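PDB 3MES: choline kinase from Cryptosporidium parvum, which probably transfers a phosphate group from ATP to choline, and perhaps to ethanolamine. Local coordinates for residues F127-N132 / H179-K184; I197-I202 / L238-E243; P315-K320 / A395-T400. All blocks are in the same frame, centred on the assembly; numbering follows the deposited sequence.

The three contacts follow one another along the chain, each closing before the next opens, and none touches another: their centres lie about 24 Å (1 and 2), 23 Å (2 and 3) and 32 Å (1 and 3) apart. In interaction 1 the side chain of Leu130 is about 12 Å from bound ADP. Interaction 3, across the centre of the chain from interaction 1, lies beside the pocket that holds the decamethonium ion, about 7 Å from the side chain of Phe317, and reaches the magnesium ligand Tyr307. Interaction 2 packs helix 198-214 against the end of helix 235-239, away from the known sites; its nearest atoms are about 9 Å from those of interaction 3.

Interaction 1: F127-N132 / H179-K184; sequences FRYLSN and HIINSK
Ile181 reaches across to Leu130 and Tyr129 in a small apolar contact that buries 94 Å² in all. Its CD1 methyl does the touching, 3.9 Å from Leu130 CD2, and the two side chains meet at about a right angle. Ile181 CG1 stands between its own backbone N and carbonyl carbon (chi1 64°), and from there the chain runs out extended (chi2 -174°), which carries CD1 out toward Leu130. The same methyl comes to the edge of the Tyr129 ring, near its plane, with CE2 of Tyr129 4.5 Å from Ile181 CD1. One methyl thus serves both partners, and Phe264 of strand 262-265 packs on both Leu130 and Ile181.

The fold is that of a protein kinase-like enzyme. Helix 120-132 belongs to the lobe built on the five-stranded antiparallel sheet, while 179-184 leads from helix 165-179 into the loop before helix 198-214, in the mainly helical part, so the contact joins the two lobes.

Polar bonds hold the partners in place without crossing between the segments. Ile180 O takes three donors: Lys184 N at 2.8 Å, Ser183 N at 2.9 Å and Ser183 OG at 3.3 Å, the last tilted 26° from the carbonyl plane. These bonds close the turn behind Ile181. The hydroxyl of Tyr129 is hydrogen-bonded to Asp187, further along the same loop, which fixes the far end of its ring. His179, bonded to Asp297 and Tyr337, ties this segment to helices 294-303 and 327-342.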
loop_
_atom_site.group_PDB
_atom_site.type_symbol
_atom_site.label_atom_id
_atom_site.label_comp_id
_atom_site.label_asym_id
_atom_site.label_seq_id
_atom_site.Cartn_x
_atom_site.Cartn_y
_atom_site.Cartn_z
ATOM N N PHE B 127 8.129 -14.993 16.534
ATOM C CA PHE B 127 6.762 -14.838 16.053
ATOM C C PHE B 127 5.874 -14.100 17.056
ATOM O O PHE B 127 5.095 -13.225 16.677
ATOM C CB PHE B 127 6.145 -16.194 15.706
ATOM C CG PHE B 127 4.768 -16.097 15.112
ATOM C CD1 PHE B 127 4.598 -15.779 13.774
ATOM C CD2 PHE B 127 3.642 -16.315 15.894
ATOM C CE1 PHE B 127 3.329 -15.686 13.223
ATOM C CE2 PHE B 127 2.371 -16.225 15.349
ATOM C CZ PHE B 127 2.215 -15.909 14.011
ATOM N N ARG B 128 5.991 -14.455 18.333
ATOM C CA ARG B 128 5.167 -13.826 19.366
ATOM C C ARG B 128 5.398 -12.320 19.437
ATOM O O ARG B 128 4.464 -11.552 19.665
ATOM C CB ARG B 128 5.403 -14.476 20.732
ATOM C CG ARG B 128 4.658 -15.791 20.919
ATOM C CD ARG B 128 4.615 -16.207 22.381
ATOM N NE ARG B 128 5.850 -16.853 22.808
ATOM C CZ ARG B 128 5.952 -18.145 23.105
ATOM N NH1 ARG B 128 7.116 -18.648 23.488
ATOM N NH2 ARG B 128 4.888 -18.934 23.024
ATOM N N TYR B 129 6.644 -11.901 19.241
ATOM C CA TYR B 129 6.969 -10.481 19.225
ATOM C C TYR B 129 6.317 -9.798 18.027
ATOM O O TYR B 129 5.581 -8.821 18.176
ATOM C CB TYR B 129 8.483 -10.273 19.188
ATOM C CG TYR B 129 8.887 -8.822 19.055
ATOM C CD1 TYR B 129 8.607 -7.911 20.065
ATOM C CD2 TYR B 129 9.545 -8.364 17.921
ATOM C CE1 TYR B 129 8.970 -6.584 19.950
ATOM C CE2 TYR B 129 9.914 -7.039 17.798
ATOM C CZ TYR B 129 9.623 -6.153 18.815
ATOM O OH TYR B 129 9.988 -4.831 18.699
ATOM N N LEU B 130 6.594 -10.324 16.838
ATOM C CA LEU B 130 6.026 -9.789 15.610
ATOM C C LEU B 130 4.507 -9.731 15.702
ATOM O O LEU B 130 3.873 -8.801 15.199
ATOM C CB LEU B 130 6.457 -10.642 14.419
ATOM C CG LEU B 130 7.970 -10.688 14.184
ATOM C CD1 LEU B 130 8.311 -11.622 13.031
ATOM C CD2 LEU B 130 8.512 -9.286 13.931
ATOM N N SER B 131 3.926 -10.737 16.348
ATOM C CA SER B 131 2.490 -10.777 16.564
ATOM C C SER B 131 2.077 -9.625 17.472
ATOM O O SER B 131 1.058 -8.979 17.242
ATOM C CB SER B 131 2.086 -12.116 17.186
ATOM O OG SER B 131 0.677 -12.247 17.270
ATOM N N ASN B 132 2.889 -9.363 18.492
ATOM C CA ASN B 132 2.584 -8.333 19.487
ATOM C C ASN B 132 2.700 -6.893 18.987
ATOM O O ASN B 132 1.957 -6.021 19.436
ATOM C CB ASN B 132 3.437 -8.525 20.744
ATOM C CG ASN B 132 2.767 -9.422 21.771
ATOM O OD1 ASN B 132 3.370 -10.370 22.276
ATOM N ND2 ASN B 132 1.508 -9.125 22.081
ATOM N N HIS B 179 11.733 -3.988 8.391
ATOM C CA HIS B 179 13.183 -3.911 8.495
ATOM C C HIS B 179 13.676 -2.978 9.600
ATOM O O HIS B 179 14.707 -3.236 10.217
ATOM C CB HIS B 179 13.779 -3.496 7.149
ATOM C CG HIS B 179 13.993 -4.640 6.208
ATOM N ND1 HIS B 179 14.944 -4.616 5.210
ATOM C CD2 HIS B 179 13.398 -5.854 6.131
ATOM C CE1 HIS B 179 14.915 -5.759 4.549
ATOM N NE2 HIS B 179 13.985 -6.528 5.088
ATOM N N ILE B 180 12.939 -1.901 9.856
ATOM C CA ILE B 180 13.403 -0.864 10.781
ATOM C C ILE B 180 13.155 -1.164 12.264
ATOM O O ILE B 180 13.670 -0.462 13.133
ATOM C CB ILE B 180 12.798 0.519 10.433
ATOM C CG1 ILE B 180 11.275 0.432 10.315
ATOM C CG2 ILE B 180 13.394 1.062 9.151
ATOM C CD1 ILE B 180 10.560 0.454 11.643
ATOM N N ILE B 181 12.381 -2.205 12.556
ATOM C CA ILE B 181 11.997 -2.492 13.940
ATOM C C ILE B 181 13.186 -2.670 14.886
ATOM O O ILE B 181 13.093 -2.340 16.069
ATOM C CB ILE B 181 11.075 -3.728 14.045
ATOM C CG1 ILE B 181 11.809 -4.987 13.577
ATOM C CG2 ILE B 181 9.789 -3.504 13.260
ATOM C CD1 ILE B 181 10.933 -6.221 13.513
ATOM N N ASN B 182 14.299 -3.185 14.370
ATOM C CA ASN B 182 15.464 -3.448 15.212
ATOM C C ASN B 182 16.273 -2.192 15.526
ATOM O O ASN B 182 17.254 -2.249 16.267
ATOM C CB ASN B 182 16.370 -4.517 14.591
ATOM C CG ASN B 182 17.083 -4.026 13.343
ATOM O OD1 ASN B 182 18.303 -4.150 13.220
ATOM N ND2 ASN B 182 16.323 -3.463 12.413
ATOM N N SER B 183 15.867 -1.057 14.968
ATOM C CA SER B 183 16.584 0.190 15.225
ATOM C C SER B 183 15.648 1.319 15.633
ATOM O O SER B 183 16.087 2.322 16.185
ATOM C CB SER B 183 17.415 0.606 14.008
ATOM O OG SER B 183 16.586 1.017 12.935
ATOM N N LYS B 184 14.357 1.153 15.367
ATOM C CA LYS B 184 13.387 2.192 15.690
ATOM C C LYS B 184 12.316 1.724 16.671
ATOM O O LYS B 184 11.215 2.272 16.704
ATOM C CB LYS B 184 12.738 2.734 14.416
ATOM C CG LYS B 184 13.713 3.432 13.482
ATOM C CD LYS B 184 13.002 4.006 12.270
ATOM C CE LYS B 184 13.950 4.833 11.415
ATOM N NZ LYS B 184 13.279 5.342 10.186
#

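Interaction 2: I197-I202 / L238-E243; sequences ILFKRI and LIMGGE
Phe199 points its ring at Ile239 and Met240, where helix 235-239 gives way to a turn that contains Gly241 and Gly242. The CB of Phe199 leaves helix 198-214 toward the other segment, and CG lies anti to the carbonyl carbon (chi1 -58°), beside the backbone N. Further out, the ring is covered on one face by its own neighbour Leu198, whose CG stands 3.7 Å above the plane, over the ring centre. At the edge, CE2 meets the sulfur: Phe199 CE2 to Met240 SD is 4.3 Å. The sulfur is 5.4 Å from the ring centroid and 80° off the ring normal, a Met-aromatic contact made at the edge. The tip, CZ, touches the branch point of the isoleucine, 3.9 Å from both Ile239 CB and Ile239 CG2. That methyl also lies near the ring plane, and the side chains of Phe199 and Ile239 run antiparallel alongside one another.

At Met240 the backbone departs from the helix. Its CB does not aim straight at the ring; the bend at chi2 (59°) helps bring the sulfur round to it. Gly241 and Gly242 follow, both with positive phi, and carry the chain away from the contact.

No hydrogen bond crosses between the segments, and all three touching side chains are buried, so apolar packing carries the contact. Phe199 also rests on Glu236 within helix 235-239. Ile202, one turn along helix 198-214, packs on Leu235 and on helix 364-376, against which Ile239 lies through Ile366. Phe293 of strand 290-293 touches both Leu198 and Met240, placing the contact between that strand and helix 364-376.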
loop_
_atom_site.group_PDB
_atom_site.type_symbol
_atom_site.label_atom_id
_atom_site.label_comp_id
_atom_site.label_asym_id
_atom_site.label_seq_id
_atom_site.Cartn_x
_atom_site.Cartn_y
_atom_site.Cartn_z
ATOM N N ILE B 197 22.284 -13.422 9.541
ATOM C CA ILE B 197 22.162 -14.871 9.572
ATOM C C ILE B 197 22.606 -15.528 8.267
ATOM O O ILE B 197 22.763 -16.747 8.201
ATOM C CB ILE B 197 20.708 -15.284 9.870
ATOM C CG1 ILE B 197 20.640 -16.752 10.291
ATOM C CG2 ILE B 197 19.817 -15.000 8.664
ATOM C CD1 ILE B 197 19.287 -17.170 10.809
ATOM N N LEU B 198 22.820 -14.715 7.237
ATOM C CA LEU B 198 23.022 -15.232 5.886
ATOM C C LEU B 198 24.108 -16.301 5.779
ATOM O O LEU B 198 23.921 -17.314 5.105
ATOM C CB LEU B 198 23.280 -14.095 4.889
ATOM C CG LEU B 198 24.596 -13.320 4.957
ATOM C CD1 LEU B 198 24.765 -12.486 3.700
ATOM C CD2 LEU B 198 24.660 -12.448 6.200
ATOM N N PHE B 199 25.238 -16.080 6.444
ATOM C CA PHE B 199 26.343 -17.034 6.390
ATOM C C PHE B 199 26.126 -18.229 7.314
ATOM O O PHE B 199 26.247 -19.377 6.890
ATOM C CB PHE B 199 27.668 -16.344 6.698
ATOM C CG PHE B 199 27.987 -15.215 5.762
ATOM C CD1 PHE B 199 28.162 -15.452 4.409
ATOM C CD2 PHE B 199 28.111 -13.919 6.232
ATOM C CE1 PHE B 199 28.455 -14.417 3.542
ATOM C CE2 PHE B 199 28.407 -12.880 5.369
ATOM C CZ PHE B 199 28.578 -13.130 4.022
ATOM N N LYS B 200 25.812 -17.957 8.575
ATOM C CA LYS B 200 25.538 -19.021 9.534
ATOM C C LYS B 200 24.555 -20.024 8.947
ATOM O O LYS B 200 24.805 -21.230 8.943
ATOM C CB LYS B 200 24.960 -18.442 10.825
ATOM C CG LYS B 200 25.816 -17.370 11.467
ATOM C CD LYS B 200 25.148 -16.823 12.717
ATOM C CE LYS B 200 25.878 -15.600 13.242
ATOM N NZ LYS B 200 25.239 -15.071 14.478
ATOM N N ARG B 201 23.433 -19.513 8.455
ATOM C CA ARG B 201 22.380 -20.357 7.902
ATOM C C ARG B 201 22.896 -21.210 6.748
ATOM O O ARG B 201 22.583 -22.397 6.659
ATOM C CB ARG B 201 21.194 -19.499 7.456
ATOM C CG ARG B 201 20.073 -20.266 6.779
ATOM C CD ARG B 201 18.795 -19.447 6.760
ATOM N NE ARG B 201 18.225 -19.308 8.097
ATOM C CZ ARG B 201 17.215 -18.500 8.403
ATOM N NH1 ARG B 201 16.657 -17.742 7.469
ATOM N NH2 ARG B 201 16.766 -18.446 9.648
ATOM N N ILE B 202 23.691 -20.605 5.869
ATOM C CA ILE B 202 24.268 -21.335 4.746
ATOM C C ILE B 202 25.165 -22.472 5.222
ATOM O O ILE B 202 25.061 -23.599 4.738
ATOM C CB ILE B 202 25.066 -20.414 3.802
ATOM C CG1 ILE B 202 24.112 -19.587 2.937
ATOM C CG2 ILE B 202 25.993 -21.236 2.924
ATOM C CD1 ILE B 202 24.809 -18.656 1.965
ATOM N N LEU B 238 33.143 -12.602 -1.315
ATOM C CA LEU B 238 32.330 -12.086 -2.410
ATOM C C LEU B 238 31.316 -11.041 -1.942
ATOM O O LEU B 238 31.182 -9.980 -2.553
ATOM C CB LEU B 238 31.618 -13.234 -3.128
ATOM C CG LEU B 238 30.724 -12.859 -4.308
ATOM C CD1 LEU B 238 30.409 -14.086 -5.148
ATOM C CD2 LEU B 238 29.447 -12.187 -3.823
ATOM N N ILE B 239 30.606 -11.343 -0.860
ATOM C CA ILE B 239 29.605 -10.427 -0.320
ATOM C C ILE B 239 30.230 -9.249 0.424
ATOM O O ILE B 239 29.685 -8.147 0.422
ATOM C CB ILE B 239 28.626 -11.150 0.628
ATOM C CG1 ILE B 239 27.536 -11.872 -0.172
ATOM C CG2 ILE B 239 27.988 -10.157 1.584
ATOM C CD1 ILE B 239 28.061 -12.920 -1.122
ATOM N N MET B 240 31.371 -9.488 1.065
ATOM C CA MET B 240 32.043 -8.453 1.850
ATOM C C MET B 240 33.150 -7.731 1.082
ATOM O O MET B 240 33.915 -6.962 1.662
ATOM C CB MET B 240 32.603 -9.040 3.146
ATOM C CG MET B 240 31.854 -8.622 4.398
ATOM S SD MET B 240 30.109 -9.074 4.418
ATOM C CE MET B 240 29.562 -8.151 5.848
ATOM N N GLY B 241 33.232 -7.982 -0.220
ATOM C CA GLY B 241 34.205 -7.302 -1.070
ATOM C C GLY B 241 35.661 -7.578 -0.733
ATOM O O GLY B 241 36.411 -6.659 -0.407
ATOM N N GLY B 242 36.060 -8.845 -0.816
ATOM C CA GLY B 242 37.457 -9.236 -0.625
ATOM C C GLY B 242 37.836 -9.538 0.813
ATOM O O GLY B 242 38.944 -9.996 1.094
ATOM N N GLU B 243 36.908 -9.284 1.727
ATOM C CA GLU B 243 37.160 -9.463 3.148
ATOM C C GLU B 243 36.182 -10.475 3.732
ATOM O O GLU B 243 35.052 -10.601 3.257
ATOM C CB GLU B 243 37.019 -8.118 3.861
ATOM C CG GLU B 243 37.386 -8.124 5.329
ATOM C CD GLU B 243 37.735 -6.737 5.829
ATOM O OE1 GLU B 243 38.223 -5.922 5.016
ATOM O OE2 GLU B 243 37.527 -6.458 7.029
#

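Interaction 3: P315-K320 / A395-T400; sequences PYFKFK and ANTRFT
The two phenylalanine rings, Phe317 and Phe319, receive one threonine, Thr397, in different ways. On the Phe319 ring the methyl lies over one face: Thr397 CG2 is 4.0 Å from the centroid and only 14° off the ring normal, a CH-pi contact whose closest ring atom is CG of Phe319, 3.9 Å from Thr397 CG2. The Phe317 ring meets the hydroxyl at its edge and in its plane, with CZ of Phe317 3.7 Å from Thr397 OG1. One face of that ring carries Pro315, whose CG stands 3.8 Å above the plane, offset toward the rim. Phe317 also meets Tyr394 edge-to-face.

The two branches of Thr397 divide the work. CG2 is anti to the backbone N, while OG1 sits beside that N (chi1 -55°), where it is hydrogen-bonded to Glu393 O one turn earlier in the helix. The bond satisfies the hydroxyl and fixes the rotation that lays the methyl on Phe319. Both phenylalanines place CG between backbone N and carbonyl carbon (chi1 73° in Phe317), and both rings are thereby turned toward the helix that carries Thr397. In the same helical turn Asn396 O accepts from Thr400 N and Thr400 OG1.

Strand 318-319 pairs antiparallel with strand 307-308, and the contact seats this two-stranded hairpin on the helix. Tyr307 of the partner strand packs on both Phe319 and Thr397 and is a ligand of the bound magnesium. Tyr394 lines the decamethonium pocket, so Phe317 probably backs an aromatic wall of the kind that receives quaternary ammonium groups in choline kinases.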
loop_
_atom_site.group_PDB
_atom_site.type_symbol
_atom_site.label_atom_id
_atom_site.label_comp_id
_atom_site.label_asym_id
_atom_site.label_seq_id
_atom_site.Cartn_x
_atom_site.Cartn_y
_atom_site.Cartn_z
ATOM N N PRO B 315 8.215 -31.007 -12.398
ATOM C CA PRO B 315 8.688 -31.096 -11.019
ATOM C C PRO B 315 7.825 -30.313 -10.030
ATOM O O PRO B 315 8.173 -30.217 -8.854
ATOM C CB PRO B 315 10.083 -30.475 -11.096
ATOM C CG PRO B 315 9.971 -29.471 -12.187
ATOM C CD PRO B 315 8.997 -30.038 -13.188
ATOM N N TYR B 316 6.716 -29.757 -10.505
ATOM C CA TYR B 316 5.774 -29.049 -9.637
ATOM C C TYR B 316 6.232 -27.631 -9.304
ATOM O O TYR B 316 5.946 -27.103 -8.230
ATOM C CB TYR B 316 5.496 -29.857 -8.366
ATOM C CG TYR B 316 4.992 -31.248 -8.669
ATOM C CD1 TYR B 316 3.776 -31.438 -9.311
ATOM C CD2 TYR B 316 5.739 -32.370 -8.334
ATOM C CE1 TYR B 316 3.313 -32.705 -9.605
ATOM C CE2 TYR B 316 5.282 -33.642 -8.621
ATOM C CZ TYR B 316 4.068 -33.802 -9.257
ATOM O OH TYR B 316 3.605 -35.063 -9.545
ATOM N N PHE B 317 6.949 -27.029 -10.245
ATOM C CA PHE B 317 7.315 -25.625 -10.174
ATOM C C PHE B 317 7.847 -25.213 -11.540
ATOM O O PHE B 317 8.497 -26.004 -12.221
ATOM C CB PHE B 317 8.368 -25.381 -9.089
ATOM C CG PHE B 317 9.740 -25.880 -9.450
ATOM C CD1 PHE B 317 10.566 -25.135 -10.276
ATOM C CD2 PHE B 317 10.203 -27.092 -8.963
ATOM C CE1 PHE B 317 11.825 -25.587 -10.612
ATOM C CE2 PHE B 317 11.464 -27.550 -9.295
ATOM C CZ PHE B 317 12.276 -26.796 -10.121
ATOM N N LYS B 318 7.550 -23.984 -11.946
ATOM C CA LYS B 318 8.060 -23.450 -13.203
ATOM C C LYS B 318 9.032 -22.323 -12.910
ATOM O O LYS B 318 8.878 -21.598 -11.925
ATOM C CB LYS B 318 6.925 -22.911 -14.075
ATOM C CG LYS B 318 5.737 -23.841 -14.242
ATOM C CD LYS B 318 4.608 -23.117 -14.962
ATOM C CE LYS B 318 3.320 -23.918 -14.934
ATOM N NZ LYS B 318 2.158 -23.084 -15.352
ATOM N N PHE B 319 10.031 -22.173 -13.771
ATOM C CA PHE B 319 11.013 -21.113 -13.610
ATOM C C PHE B 319 11.251 -20.387 -14.925
ATOM O O PHE B 319 11.226 -20.990 -15.997
ATOM C CB PHE B 319 12.330 -21.673 -13.067
ATOM C CG PHE B 319 13.028 -22.615 -14.009
ATOM C CD1 PHE B 319 13.979 -22.144 -14.904
ATOM C CD2 PHE B 319 12.741 -23.969 -13.997
ATOM C CE1 PHE B 319 14.626 -23.005 -15.771
ATOM C CE2 PHE B 319 13.387 -24.838 -14.861
ATOM C CZ PHE B 319 14.330 -24.354 -15.750
ATOM N N LYS B 320 11.466 -19.080 -14.835
ATOM C CA LYS B 320 11.824 -18.286 -16.002
ATOM C C LYS B 320 12.844 -17.220 -15.623
ATOM O O LYS B 320 12.505 -16.179 -15.061
ATOM C CB LYS B 320 10.582 -17.675 -16.654
ATOM C CG LYS B 320 9.868 -18.631 -17.603
ATOM C CD LYS B 320 8.469 -18.148 -17.960
ATOM C CE LYS B 320 7.528 -18.254 -16.767
ATOM N NZ LYS B 320 6.132 -17.864 -17.120
ATOM N N ALA B 395 16.596 -27.764 -6.382
ATOM C CA ALA B 395 17.937 -27.421 -5.930
ATOM C C ALA B 395 18.871 -27.271 -7.127
ATOM O O ALA B 395 19.638 -26.312 -7.212
ATOM C CB ALA B 395 18.458 -28.474 -4.970
ATOM N N ASN B 396 18.799 -28.225 -8.050
ATOM C CA ASN B 396 19.573 -28.161 -9.283
ATOM C C ASN B 396 19.363 -26.829 -9.988
ATOM O O ASN B 396 20.294 -26.252 -10.546
ATOM C CB ASN B 396 19.170 -29.297 -10.227
ATOM C CG ASN B 396 19.749 -30.633 -9.816
ATOM O OD1 ASN B 396 19.347 -31.678 -10.328
ATOM N ND2 ASN B 396 20.703 -30.608 -8.892
ATOM N N THR B 397 18.127 -26.348 -9.955
ATOM C CA THR B 397 17.777 -25.103 -10.623
ATOM C C THR B 397 18.404 -23.897 -9.928
ATOM O O THR B 397 19.055 -23.072 -10.572
ATOM C CB THR B 397 16.250 -24.932 -10.725
ATOM O OG1 THR B 397 15.689 -26.077 -11.379
ATOM C CG2 THR B 397 15.901 -23.683 -11.519
ATOM N N ARG B 398 18.219 -23.801 -8.614
ATOM C CA ARG B 398 18.791 -22.690 -7.858
ATOM C C ARG B 398 20.308 -22.644 -8.028
ATOM O O ARG B 398 20.889 -21.569 -8.190
ATOM C CB ARG B 398 18.422 -22.774 -6.375
ATOM C CG ARG B 398 16.926 -22.774 -6.089
ATOM C CD ARG B 398 16.196 -21.651 -6.822
ATOM N NE ARG B 398 16.750 -20.328 -6.543
ATOM C CZ ARG B 398 16.304 -19.506 -5.597
ATOM N NH1 ARG B 398 15.295 -19.868 -4.815
ATOM N NH2 ARG B 398 16.874 -18.319 -5.429
ATOM N N PHE B 399 20.945 -23.812 -7.990
ATOM C CA PHE B 399 22.388 -23.892 -8.187
ATOM C C PHE B 399 22.754 -23.432 -9.594
ATOM O O PHE B 399 23.607 -22.568 -9.771
ATOM C CB PHE B 399 22.909 -25.312 -7.941
ATOM C CG PHE B 399 22.812 -25.759 -6.508
ATOM C CD1 PHE B 399 22.778 -24.833 -5.478
ATOM C CD2 PHE B 399 22.778 -27.106 -6.189
ATOM C CE1 PHE B 399 22.693 -25.240 -4.160
ATOM C CE2 PHE B 399 22.697 -27.521 -4.875
ATOM C CZ PHE B 399 22.655 -26.585 -3.857
ATOM N N THR B 400 22.100 -24.016 -10.592
ATOM C CA THR B 400 22.289 -23.596 -11.972
ATOM C C THR B 400 22.231 -22.074 -12.069
ATOM O O THR B 400 23.123 -21.443 -12.635
ATOM C CB THR B 400 21.212 -24.201 -12.897
ATOM O OG1 THR B 400 21.342 -25.628 -12.921
ATOM C CG2 THR B 400 21.353 -23.663 -14.314
#